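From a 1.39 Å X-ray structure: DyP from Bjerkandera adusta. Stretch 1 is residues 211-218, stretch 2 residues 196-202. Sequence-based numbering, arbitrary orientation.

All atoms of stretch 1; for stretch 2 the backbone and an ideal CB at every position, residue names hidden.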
# COMPACT_ATOMS: atom_id res chain seq x y z
N TRP A 211 -15.88 -20.63 3.98
CA TRP A 211 -14.96 -20.72 2.84
C TRP A 211 -14.02 -19.52 2.72
O TRP A 211 -13.02 -19.59 2.00
CB TRP A 211 -15.71 -20.98 1.53
CG TRP A 211 -16.72 -19.94 1.11
CD1 TRP A 211 -18.07 -20.03 1.22
CD2 TRP A 211 -16.45 -18.71 0.42
NE1 TRP A 211 -18.67 -18.92 0.69
CE2 TRP A 211 -17.70 -18.09 0.19
CE3 TRP A 211 -15.28 -18.06 -0.01
CZ2 TRP A 211 -17.82 -16.85 -0.45
CZ3 TRP A 211 -15.40 -16.83 -0.65
CH2 TRP A 211 -16.66 -16.24 -0.87
N ALA A 212 -14.35 -18.43 3.42
CA ALA A 212 -13.52 -17.23 3.40
C ALA A 212 -12.31 -17.29 4.34
O ALA A 212 -11.49 -16.37 4.36
CB ALA A 212 -14.36 -15.99 3.70
N LEU A 213 -12.19 -18.37 5.11
CA LEU A 213 -11.04 -18.55 6.00
C LEU A 213 -9.73 -18.40 5.23
O LEU A 213 -9.55 -18.99 4.15
CB LEU A 213 -11.09 -19.91 6.70
CG LEU A 213 -9.96 -20.21 7.70
CD1 LEU A 213 -10.02 -19.30 8.91
CD2 LEU A 213 -10.03 -21.67 8.13
N ASP A 214 -8.82 -17.60 5.79
CA ASP A 214 -7.45 -17.43 5.28
C ASP A 214 -7.37 -16.68 3.96
O ASP A 214 -6.35 -16.74 3.25
CB ASP A 214 -6.70 -18.77 5.22
CG ASP A 214 -6.32 -19.28 6.59
OD1 ASP A 214 -6.10 -18.45 7.49
OD2 ASP A 214 -6.25 -20.51 6.74
N GLY A 215 -8.45 -15.96 3.65
CA GLY A 215 -8.42 -14.95 2.59
C GLY A 215 -8.07 -13.59 3.18
O GLY A 215 -7.79 -13.46 4.37
N SER A 216 -8.07 -12.57 2.32
CA SER A 216 -7.88 -11.20 2.79
C SER A 216 -8.47 -10.23 1.78
O SER A 216 -8.61 -10.57 0.59
CB SER A 216 -6.38 -10.90 2.98
OG SER A 216 -6.17 -9.62 3.59
N PHE A 217 -8.83 -9.03 2.24
CA PHE A 217 -9.27 -7.98 1.33
C PHE A 217 -8.11 -7.09 0.92
O PHE A 217 -7.35 -6.62 1.77
CB PHE A 217 -10.36 -7.10 1.94
CG PHE A 217 -11.67 -7.81 2.13
CD1 PHE A 217 -12.57 -7.96 1.07
CD2 PHE A 217 -11.99 -8.36 3.36
CE1 PHE A 217 -13.78 -8.63 1.25
CE2 PHE A 217 -13.20 -9.02 3.55
CZ PHE A 217 -14.09 -9.16 2.49
N MET A 218 -7.99 -6.88 -0.39
CA MET A 218 -7.06 -5.91 -0.95
C MET A 218 -7.76 -4.60 -1.28
O MET A 218 -8.81 -4.58 -1.95
CB MET A 218 -6.42 -6.47 -2.22
CG MET A 218 -5.37 -5.52 -2.81
SD MET A 218 -5.09 -5.67 -4.58
CE MET A 218 -4.20 -7.21 -4.64
N UNK A 196 -6.35 -9.93 12.00
CA UNK A 196 -6.26 -8.54 11.55
C UNK A 196 -6.04 -8.50 10.02
O UNK A 196 -6.49 -7.58 9.34
CB UNK A 196 -5.13 -7.81 12.28
N UNK A 197 -5.37 -9.53 9.50
CA UNK A 197 -5.04 -9.62 8.08
C UNK A 197 -5.87 -10.69 7.36
O UNK A 197 -6.32 -10.47 6.24
CB UNK A 197 -3.55 -9.92 7.91
N UNK A 198 -6.06 -11.83 8.02
CA UNK A 198 -6.68 -13.01 7.41
C UNK A 198 -8.12 -13.16 7.89
O UNK A 198 -8.37 -13.32 9.09
CB UNK A 198 -5.88 -14.27 7.74
N UNK A 199 -9.06 -13.15 6.94
CA UNK A 199 -10.47 -13.32 7.29
C UNK A 199 -10.71 -14.66 7.96
O UNK A 199 -10.15 -15.69 7.57
CB UNK A 199 -11.35 -13.19 6.05
N UNK A 200 -11.54 -14.65 9.00
CA UNK A 200 -11.91 -15.87 9.71
C UNK A 200 -10.96 -16.31 10.82
O UNK A 200 -11.28 -17.25 11.55
CB UNK A 200 -12.03 -17.01 8.70
N UNK A 201 -9.82 -15.64 10.94
CA UNK A 201 -8.83 -15.98 11.98
C UNK A 201 -9.02 -15.12 13.23
O UNK A 201 -9.75 -14.13 13.19
CB UNK A 201 -7.41 -15.80 11.44
N UNK A 202 -8.40 -15.53 14.33
CA UNK A 202 -8.56 -14.81 15.61
C UNK A 202 -8.18 -13.34 15.44
O UNK A 202 -7.11 -13.03 14.90
CB UNK A 202 -7.70 -15.45 16.70

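At position 196 the ideal CB has nothing of stretch 1 within 5.5 Å, so these coordinates favour no particular side chain; the residue is Ile196, out of reach of the contact.

Position 197 lies nearer. Its CB points sideways and stands 5.1 Å from Ser216 OG, but the main point of attachment is its backbone carbonyl, which any residue could supply. Ser216 OG donates a hydrogen bond to the carbonyl O of this position at 2.8 Å. An aliphatic or other medium-sized side chain would do, and the residue is Ile197, whose CG2 lies 4.1 Å from Ser216 OG.

At position 198 the ideal CB sits 4.0 Å from Gly215 O and 4.2 Å from Asp214 OD1. A donor could be imagined beside these oxygens, yet a nonpolar chain passing alongside is equally possible. Leu198 takes the second course: its CD2 packs 3.8 Å from Asp214 O, while its CA makes a CA-H...O contact with Gly215 O at 3.3 Å.

Position 199 is held by its backbone at both ends, its N donating to Gly215 O (2.9 Å) and its O accepting from Asp214 N (2.9 Å). The CB points sideways, 3.6 Å from Ala212 O, an acceptor that invites a short hydroxyl; serine or threonine would suit. Thr199 uses the p rotamer to donate from OG1 to Ala212 O at 2.7 Å. That same carbonyl O accepts from Gly215 N (3.1 Å), closing a type II turn, so the hydroxyl braces the turn. The methyl CG2 adds what serine lacks, a contact with Phe217 CE2 at 3.8 Å.

Position 200 has phi/psi of 86/-7 and is the third residue of another type II turn. A CB here would point toward stretch 1, only 3.1 Å from Leu213 CD1, and would also jam against the preceding carbonyl O. Both arguments call for glycine, and Gly200 it is; its O lies 3.6 Å from Leu213 CD1.

At position 201 the CB points sideways, 4.9 Å from Asp214 OD1. The carboxylate calls for a cation long enough to reach it, lysine or arginine. Arg201 forms a two-pronged salt bridge, NE donating to Asp214 OD1 and NH2 to Asp214 OD2, each at 2.8 Å and nearly straight. The carboxylate meets the guanidinium at its edge, leaving a face for Leu213 CD1, 3.7 Å from NE.

Position 202 has no stretch 1 atom near its CB, so many residues would serve; it is Asp202.

Stretch 2 196-202: IILTGRD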
# COMPACT_ATOMS: atom_id res chain seq x y z
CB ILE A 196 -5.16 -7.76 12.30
CG1 ILE A 196 -5.41 -7.78 13.82
CG2 ILE A 196 -5.04 -6.33 11.78
CD1 ILE A 196 -6.81 -7.32 14.26
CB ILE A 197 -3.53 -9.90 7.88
CG1 ILE A 197 -2.66 -8.89 8.67
CG2 ILE A 197 -3.15 -9.91 6.40
CD1 ILE A 197 -2.89 -7.42 8.28
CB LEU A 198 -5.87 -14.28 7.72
CG LEU A 198 -4.44 -14.31 7.16
CD1 LEU A 198 -3.65 -15.44 7.79
CD2 LEU A 198 -4.42 -14.43 5.64
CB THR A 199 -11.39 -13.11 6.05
OG1 THR A 199 -10.89 -13.84 4.93
CG2 THR A 199 -11.45 -11.62 5.68
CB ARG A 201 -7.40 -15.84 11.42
CG ARG A 201 -7.04 -16.91 10.38
CD ARG A 201 -6.80 -18.25 11.06
NE ARG A 201 -6.55 -19.30 10.07
CZ ARG A 201 -6.52 -20.60 10.34
NH1 ARG A 201 -6.72 -21.03 11.58
NH2 ARG A 201 -6.28 -21.46 9.38
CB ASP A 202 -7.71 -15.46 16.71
CG ASP A 202 -8.02 -14.91 18.09
OD1 ASP A 202 -9.21 -14.72 18.43
OD2 ASP A 202 -7.06 -14.70 18.86
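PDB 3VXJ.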